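CbsA (Xanthomonas oryzae pv. oryzae, PDB 5XYH) probably hydrolyses cellulose as a 1,4-beta-cellobiosidase of glycosyl hydrolase family 6, an exoglucanase among the cell-wall degrading enzymes of this rice pathogen. Local coordinates at residues 68-80 with 127-141. Sequence-based numbering, arbitrary orientation.
Sequences SLQGHLNAALAQK and IASTLANPKYKGLRI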
ATOM      1  N   SER A  68       1.836  18.597 -10.422  1.00 15.78           N
ATOM      2  CA  SER A  68       3.076  18.624  -9.656  1.00 16.67           C
ATOM      3  C   SER A  68       2.779  18.481  -8.166  1.00 15.72           C
ATOM      4  O   SER A  68       1.648  18.671  -7.711  1.00 15.93           O
ATOM      5  CB  SER A  68       3.823  19.936  -9.882  1.00 16.97           C
ATOM      6  OG  SER A  68       3.160  20.982  -9.193  1.00 16.28           O
ATOM      7  N   LEU A  69       3.826  18.174  -7.394  1.00 16.48           N
ATOM      8  CA  LEU A  69       3.685  18.147  -5.942  1.00 15.93           C
ATOM      9  C   LEU A  69       3.127  19.467  -5.431  1.00 16.49           C
ATOM     10  O   LEU A  69       2.216  19.482  -4.599  1.00 16.86           O
ATOM     11  CB  LEU A  69       5.026  17.830  -5.270  1.00 15.86           C
ATOM     12  CG  LEU A  69       5.039  17.877  -3.730  1.00 17.05           C
ATOM     13  CD1 LEU A  69       3.958  16.971  -3.085  1.00 16.06           C
ATOM     14  CD2 LEU A  69       6.411  17.569  -3.155  1.00 16.29           C
ATOM     15  N   GLN A  70       3.638  20.595  -5.942  1.00 17.70           N
ATOM     16  CA  GLN A  70       3.094  21.884  -5.523  1.00 18.19           C
ATOM     17  C   GLN A  70       1.643  22.050  -5.957  1.00 18.10           C
ATOM     18  O   GLN A  70       0.836  22.637  -5.225  1.00 19.11           O
ATOM     19  CB  GLN A  70       3.940  23.024  -6.075  1.00 19.74           C
ATOM     20  CG  GLN A  70       5.376  22.954  -5.638  1.00 21.52           C
ATOM     21  CD  GLN A  70       6.141  24.183  -6.043  1.00 25.42           C
ATOM     22  OE1 GLN A  70       5.543  25.219  -6.359  1.00 26.25           O
ATOM     23  NE2 GLN A  70       7.472  24.088  -6.033  1.00 24.45           N
ATOM     24  N   GLY A  71       1.291  21.554  -7.148  1.00 16.63           N
ATOM     25  CA  GLY A  71      -0.102  21.619  -7.576  1.00 17.08           C
ATOM     26  C   GLY A  71      -1.030  20.847  -6.650  1.00 16.96           C
ATOM     27  O   GLY A  71      -2.142  21.294  -6.350  1.00 15.83           O
ATOM     28  N   HIS A  72      -0.590  19.670  -6.200  1.00 15.92           N
ATOM     29  CA  HIS A  72      -1.354  18.908  -5.221  1.00 16.24           C
ATOM     30  C   HIS A  72      -1.518  19.696  -3.936  1.00 16.09           C
ATOM     31  O   HIS A  72      -2.609  19.755  -3.366  1.00 15.83           O
ATOM     32  CB  HIS A  72      -0.658  17.584  -4.915  1.00 15.23           C
ATOM     33  CG  HIS A  72      -0.753  16.580  -6.011  1.00 15.45           C
ATOM     34  ND1 HIS A  72      -1.954  16.057  -6.444  1.00 14.74           N
ATOM     35  CD2 HIS A  72       0.209  15.965  -6.734  1.00 15.45           C
ATOM     36  CE1 HIS A  72      -1.724  15.175  -7.397  1.00 15.01           C
ATOM     37  NE2 HIS A  72      -0.421  15.103  -7.595  1.00 14.97           N
ATOM     38  N   LEU A  73      -0.430  20.289  -3.457  1.00 16.72           N
ATOM     39  CA  LEU A  73      -0.491  21.002  -2.186  1.00 17.55           C
ATOM     40  C   LEU A  73      -1.348  22.257  -2.300  1.00 18.13           C
ATOM     41  O   LEU A  73      -2.038  22.630  -1.339  1.00 19.30           O
ATOM     42  CB  LEU A  73       0.918  21.351  -1.723  1.00 17.69           C
ATOM     43  CG  LEU A  73       1.804  20.138  -1.419  1.00 17.04           C
ATOM     44  CD1 LEU A  73       3.270  20.540  -1.345  1.00 16.95           C
ATOM     45  CD2 LEU A  73       1.353  19.472  -0.125  1.00 17.26           C
ATOM     46  N   ASN A  74      -1.307  22.912  -3.463  1.00 18.11           N
ATOM     47  CA  ASN A  74      -2.192  24.043  -3.725  1.00 18.91           C
ATOM     48  C   ASN A  74      -3.648  23.609  -3.757  1.00 18.73           C
ATOM     49  O   ASN A  74      -4.511  24.275  -3.170  1.00 18.88           O
ATOM     50  CB  ASN A  74      -1.809  24.713  -5.043  1.00 18.66           C
ATOM     51  CG  ASN A  74      -0.486  25.437  -4.956  1.00 19.84           C
ATOM     52  OD1 ASN A  74      -0.003  25.722  -3.863  1.00 20.46           O
ATOM     53  ND2 ASN A  74       0.119  25.728  -6.109  1.00 20.52           N
ATOM     54  N   ALA A  75      -3.951  22.503  -4.443  1.00 18.04           N
ATOM     55  CA  ALA A  75      -5.333  22.034  -4.463  1.00 17.77           C
ATOM     56  C   ALA A  75      -5.802  21.686  -3.056  1.00 18.97           C
ATOM     57  O   ALA A  75      -6.955  21.961  -2.688  1.00 17.98           O
ATOM     58  CB  ALA A  75      -5.487  20.833  -5.395  1.00 17.36           C
ATOM     59  N   ALA A  76      -4.914  21.094  -2.250  1.00 17.46           N
ATOM     60  CA  ALA A  76      -5.282  20.720  -0.895  1.00 18.25           C
ATOM     61  C   ALA A  76      -5.680  21.947  -0.083  1.00 18.69           C
ATOM     62  O   ALA A  76      -6.635  21.901   0.699  1.00 19.96           O
ATOM     63  CB  ALA A  76      -4.125  19.975  -0.222  1.00 17.43           C
ATOM     64  N   LEU A  77      -4.965  23.056  -0.272  1.00 18.90           N
ATOM     65  CA  LEU A  77      -5.296  24.299   0.426  1.00 20.29           C
ATOM     66  C   LEU A  77      -6.731  24.717   0.137  1.00 20.43           C
ATOM     67  O   LEU A  77      -7.483  25.078   1.053  1.00 21.21           O
ATOM     68  CB  LEU A  77      -4.321  25.406   0.006  1.00 18.74           C
ATOM     69  CG  LEU A  77      -2.898  25.307   0.560  1.00 20.16           C
ATOM     70  CD1 LEU A  77      -1.997  26.381  -0.033  1.00 19.79           C
ATOM     71  CD2 LEU A  77      -2.908  25.385   2.073  1.00 20.37           C
ATOM     72  N   ALA A  78      -7.135  24.619  -1.130  1.00 20.44           N
ATOM     73  CA  ALA A  78      -8.454  25.020  -1.588  1.00 20.21           C
ATOM     74  C   ALA A  78      -9.556  24.089  -1.112  1.00 22.09           C
ATOM     75  O   ALA A  78     -10.734  24.457  -1.191  1.00 22.04           O
ATOM     76  CB  ALA A  78      -8.462  25.090  -3.114  1.00 19.70           C
ATOM     77  N   GLN A  79      -9.218  22.891  -0.630  1.00 20.71           N
ATOM     78  CA  GLN A  79     -10.227  22.000  -0.090  1.00 20.33           C
ATOM     79  C   GLN A  79     -10.321  22.057   1.428  1.00 21.20           C
ATOM     80  O   GLN A  79     -11.221  21.425   1.992  1.00 22.29           O
ATOM     81  CB  GLN A  79      -9.955  20.556  -0.534  1.00 19.75           C
ATOM     82  CG  GLN A  79      -9.715  20.409  -2.033  1.00 19.55           C
ATOM     83  CD  GLN A  79      -9.434  18.973  -2.447  1.00 17.20           C
ATOM     84  OE1 GLN A  79      -9.544  18.035  -1.635  1.00 18.16           O
ATOM     85  NE2 GLN A  79      -9.064  18.791  -3.708  1.00 16.51           N
ATOM     86  N   LYS A  80      -9.437  22.803   2.098  1.00 20.46           N
ATOM     87  CA  LYS A  80      -9.420  22.821   3.556  1.00 21.93           C
ATOM     88  C   LYS A  80     -10.612  23.595   4.111  1.00 23.40           C
ATOM     89  O   LYS A  80     -10.826  24.757   3.757  1.00 24.16           O
ATOM     90  CB  LYS A  80      -8.114  23.435   4.073  1.00 22.81           C
ATOM     91  CG  LYS A  80      -7.985  23.374   5.599  1.00 24.23           C
ATOM     92  CD  LYS A  80      -6.724  24.062   6.118  1.00 24.55           C
ATOM     93  CE  LYS A  80      -6.566  23.862   7.630  1.00 25.09           C
ATOM     94  NZ  LYS A  80      -7.813  24.159   8.435  1.00 26.53           N
ATOM     95  N   ILE A 127      11.447  17.125  -2.234  1.00 15.10           N
ATOM     96  CA  ILE A 127      10.167  16.921  -1.550  1.00 14.80           C
ATOM     97  C   ILE A 127      10.146  17.658  -0.219  1.00 15.64           C
ATOM     98  O   ILE A 127       9.177  18.358   0.109  1.00 16.03           O
ATOM     99  CB  ILE A 127       9.894  15.422  -1.349  1.00 14.12           C
ATOM    100  CG1 ILE A 127       9.740  14.738  -2.712  1.00 13.36           C
ATOM    101  CG2 ILE A 127       8.647  15.220  -0.486  1.00 13.48           C
ATOM    102  CD1 ILE A 127       9.752  13.262  -2.640  1.00 13.35           C
ATOM    103  N   ALA A 128      11.203  17.489   0.579  1.00 14.13           N
ATOM    104  CA  ALA A 128      11.236  18.098   1.906  1.00 15.96           C
ATOM    105  C   ALA A 128      11.190  19.624   1.834  1.00 17.13           C
ATOM    106  O   ALA A 128      10.478  20.270   2.617  1.00 17.54           O
ATOM    107  CB  ALA A 128      12.479  17.632   2.658  1.00 14.88           C
ATOM    108  N   SER A 129      11.933  20.227   0.902  1.00 16.03           N
ATOM    109  CA  SER A 129      11.904  21.686   0.818  1.00 17.38           C
ATOM    110  C   SER A 129      10.562  22.179   0.300  1.00 17.52           C
ATOM    111  O   SER A 129      10.081  23.231   0.731  1.00 18.06           O
ATOM    112  CB  SER A 129      13.038  22.204  -0.057  1.00 17.91           C
ATOM    113  OG  SER A 129      12.874  21.768  -1.391  1.00 19.34           O
ATOM    114  N   THR A 130       9.926  21.421  -0.592  1.00 17.13           N
ATOM    115  CA  THR A 130       8.569  21.765  -1.005  1.00 17.59           C
ATOM    116  C   THR A 130       7.602  21.698   0.171  1.00 17.94           C
ATOM    117  O   THR A 130       6.802  22.619   0.383  1.00 19.22           O
ATOM    118  CB  THR A 130       8.126  20.838  -2.135  1.00 17.54           C
ATOM    119  OG1 THR A 130       9.056  20.967  -3.217  1.00 16.98           O
ATOM    120  CG2 THR A 130       6.720  21.202  -2.609  1.00 18.12           C
ATOM    121  N   LEU A 131       7.653  20.620   0.955  1.00 16.40           N
ATOM    122  CA  LEU A 131       6.701  20.504   2.056  1.00 17.70           C
ATOM    123  C   LEU A 131       6.963  21.539   3.147  1.00 18.14           C
ATOM    124  O   LEU A 131       6.028  21.940   3.851  1.00 18.78           O
ATOM    125  CB  LEU A 131       6.723  19.091   2.650  1.00 16.50           C
ATOM    126  CG  LEU A 131       6.347  17.928   1.734  1.00 15.05           C
ATOM    127  CD1 LEU A 131       6.517  16.595   2.446  1.00 14.15           C
ATOM    128  CD2 LEU A 131       4.919  18.082   1.216  1.00 16.25           C
ATOM    129  N   ALA A 132       8.210  21.991   3.306  1.00 17.99           N
ATOM    130  CA  ALA A 132       8.507  22.917   4.399  1.00 19.35           C
ATOM    131  C   ALA A 132       8.043  24.345   4.119  1.00 19.94           C
ATOM    132  O   ALA A 132       8.161  25.201   5.005  1.00 20.50           O
ATOM    133  CB  ALA A 132      10.011  22.911   4.696  1.00 19.54           C
ATOM    134  N   ASN A 133       7.542  24.619   2.918  1.00 19.40           N
ATOM    135  CA  ASN A 133       7.112  25.959   2.527  1.00 19.93           C
ATOM    136  C   ASN A 133       6.043  26.476   3.483  1.00 20.55           C
ATOM    137  O   ASN A 133       4.985  25.838   3.619  1.00 20.86           O
ATOM    138  CB  ASN A 133       6.572  25.914   1.097  1.00 21.48           C
ATOM    139  CG  ASN A 133       6.229  27.288   0.539  1.00 21.43           C
ATOM    140  OD1 ASN A 133       6.012  28.243   1.275  1.00 21.95           O
ATOM    141  ND2 ASN A 133       6.125  27.371  -0.790  1.00 23.15           N
ATOM    142  N   PRO A 134       6.254  27.638   4.142  1.00 21.51           N
ATOM    143  CA  PRO A 134       5.243  28.174   5.074  1.00 22.42           C
ATOM    144  C   PRO A 134       3.835  28.249   4.486  1.00 21.13           C
ATOM    145  O   PRO A 134       2.846  28.249   5.227  1.00 22.07           O
ATOM    146  CB  PRO A 134       5.772  29.581   5.396  1.00 21.66           C
ATOM    147  CG  PRO A 134       7.227  29.517   5.121  1.00 22.88           C
ATOM    148  CD  PRO A 134       7.425  28.521   4.009  1.00 20.86           C
ATOM    149  N   LYS A 135       3.738  28.303   3.153  1.00 22.05           N
ATOM    150  CA  LYS A 135       2.437  28.310   2.487  1.00 21.37           C
ATOM    151  C   LYS A 135       1.601  27.095   2.869  1.00 21.62           C
ATOM    152  O   LYS A 135       0.364  27.155   2.846  1.00 21.86           O
ATOM    153  CB  LYS A 135       2.639  28.364   0.971  1.00 22.22           C
ATOM    154  CG  LYS A 135       1.364  28.422   0.157  1.00 22.64           C
ATOM    155  CD  LYS A 135       1.678  28.409  -1.334  1.00 22.16           C
ATOM    156  CE  LYS A 135       0.394  28.523  -2.161  1.00 22.75           C
ATOM    157  NZ  LYS A 135       0.670  28.517  -3.619  1.00 23.33           N
ATOM    158  N   TYR A 136       2.251  25.992   3.239  1.00 22.24           N
ATOM    159  CA  TYR A 136       1.571  24.718   3.458  1.00 20.85           C
ATOM    160  C   TYR A 136       1.536  24.293   4.927  1.00 22.52           C
ATOM    161  O   TYR A 136       1.181  23.144   5.225  1.00 21.50           O
ATOM    162  CB  TYR A 136       2.243  23.644   2.609  1.00 20.56           C
ATOM    163  CG  TYR A 136       2.316  23.977   1.134  1.00 20.23           C
ATOM    164  CD1 TYR A 136       1.176  24.344   0.421  1.00 20.06           C
ATOM    165  CD2 TYR A 136       3.528  23.928   0.454  1.00 19.59           C
ATOM    166  CE1 TYR A 136       1.248  24.639  -0.935  1.00 20.40           C
ATOM    167  CE2 TYR A 136       3.608  24.224  -0.895  1.00 20.57           C
ATOM    168  CZ  TYR A 136       2.464  24.579  -1.586  1.00 20.39           C
ATOM    169  OH  TYR A 136       2.554  24.873  -2.932  1.00 21.03           O
ATOM    170  N   LYS A 137       1.879  25.194   5.855  1.00 22.04           N
ATOM    171  CA  LYS A 137       1.902  24.845   7.273  1.00 22.83           C
ATOM    172  C   LYS A 137       0.524  24.422   7.784  1.00 22.61           C
ATOM    173  O   LYS A 137       0.441  23.678   8.766  1.00 22.57           O
ATOM    174  CB  LYS A 137       2.483  26.025   8.088  1.00 23.97           C
ATOM    175  CG  LYS A 137       1.515  27.184   8.355  1.00 27.62           C
ATOM    176  CD  LYS A 137       0.816  27.070   9.741  1.00 32.77           C
ATOM    177  CE  LYS A 137      -0.569  27.746   9.749  1.00 36.45           C
ATOM    178  NZ  LYS A 137      -1.415  27.203  10.866  1.00 42.76           N
ATOM    179  N   GLY A 138      -0.559  24.855   7.139  1.00 21.40           N
ATOM    180  CA  GLY A 138      -1.884  24.462   7.587  1.00 22.16           C
ATOM    181  C   GLY A 138      -2.341  23.090   7.131  1.00 21.67           C
ATOM    182  O   GLY A 138      -3.416  22.643   7.541  1.00 20.77           O
ATOM    183  N   LEU A 139      -1.542  22.422   6.298  1.00 20.69           N
ATOM    184  CA  LEU A 139      -1.801  21.069   5.823  1.00 19.88           C
ATOM    185  C   LEU A 139      -1.067  20.059   6.697  1.00 18.70           C
ATOM    186  O   LEU A 139       0.050  20.317   7.156  1.00 19.78           O
ATOM    187  CB  LEU A 139      -1.336  20.913   4.374  1.00 19.61           C
ATOM    188  CG  LEU A 139      -1.843  21.905   3.312  1.00 20.42           C
ATOM    189  CD1 LEU A 139      -1.125  21.688   2.000  1.00 18.70           C
ATOM    190  CD2 LEU A 139      -3.339  21.777   3.100  1.00 19.11           C
ATOM    191  N   ARG A 140      -1.688  18.903   6.907  1.00 17.40           N
ATOM    192  CA  ARG A 140      -1.033  17.755   7.529  1.00 15.96           C
ATOM    193  C   ARG A 140      -0.617  16.792   6.421  1.00 16.21           C
ATOM    194  O   ARG A 140      -1.469  16.252   5.708  1.00 16.12           O
ATOM    195  CB  ARG A 140      -1.961  17.071   8.526  1.00 16.54           C
ATOM    196  CG  ARG A 140      -2.271  17.917   9.744  1.00 16.96           C
ATOM    197  CD  ARG A 140      -3.140  17.153  10.728  1.00 17.45           C
ATOM    198  NE  ARG A 140      -3.489  17.999  11.867  1.00 17.90           N
ATOM    199  CZ  ARG A 140      -4.447  17.724  12.743  1.00 17.70           C
ATOM    200  NH1 ARG A 140      -5.184  16.627  12.620  1.00 15.48           N
ATOM    201  NH2 ARG A 140      -4.678  18.567  13.739  1.00 17.91           N
ATOM    202  N   ILE A 141       0.685  16.605   6.255  1.00 14.27           N
ATOM    203  CA  ILE A 141       1.217  15.734   5.218  1.00 14.17           C
ATOM    204  C   ILE A 141       1.417  14.353   5.836  1.00 13.85           C
ATOM    205  O   ILE A 141       2.094  14.222   6.855  1.00 13.67           O
ATOM    206  CB  ILE A 141       2.532  16.289   4.648  1.00 14.28           C
ATOM    207  CG1 ILE A 141       2.391  17.780   4.306  1.00 15.02           C
ATOM    208  CG2 ILE A 141       2.961  15.503   3.412  1.00 13.86           C
ATOM    209  CD1 ILE A 141       1.306  18.050   3.267  1.00 15.17           C
TER
HETATM  210  O   HOH W   1       8.605  21.390  -5.859  1.00 19.81           O
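With chi1 at -55°, Tyr136 swings its ring back beside its own backbone N and against helix 69-79, while Lys135, extended from CB to NZ, starts with CB over one face of that ring and runs out to NZ; both end at the side chain of Asn74. Asn74 OD1 takes two hydrogen bonds, one from Lys135 NZ at 2.9 Å and one from Tyr136 OH, also at 2.9 Å. The two donors come in from opposite faces of the amide, each well out of the carbonyl plane; they grip OD1 from both faces and would hold the amide's rotation. Leu73 lies across the ring face opposite Lys135 CB: its CB sits 3.6 Å from the centroid of the Tyr136 ring, a CH-pi contact 20° off the normal. Leu77 CD1 meets the ring edge, 3.8 Å from Tyr136 CE1.

In the family 6 alpha/beta barrel, this is where the loop after helix 113-131 turns into the parallel strand 140-145, with helix 69-79 packed outside. A type I turn from Tyr136 to Leu139 makes the entry. On the sheet-facing side of the helix, Leu73 spreads its two methyls: CD1 goes to Leu131 CD2 and Thr130, CD2 to Ile141 CD1 at 3.7 Å. Leu139 CD2 fits against Ala76 CB and Leu77, and Val88 of the neighbouring strand 86-92 touches both Ala76 and Ile141. The axes of helix 69-79 and of the last turn, 127-131, approach to 10.8 Å at 27°, with Thr130 CG2 packed between them, 3.7 Å from Leu69 CD2. Beside them a water joins Gln70 NE2 to Thr130 OG1, which also hydrogen-bonds to Val126 O.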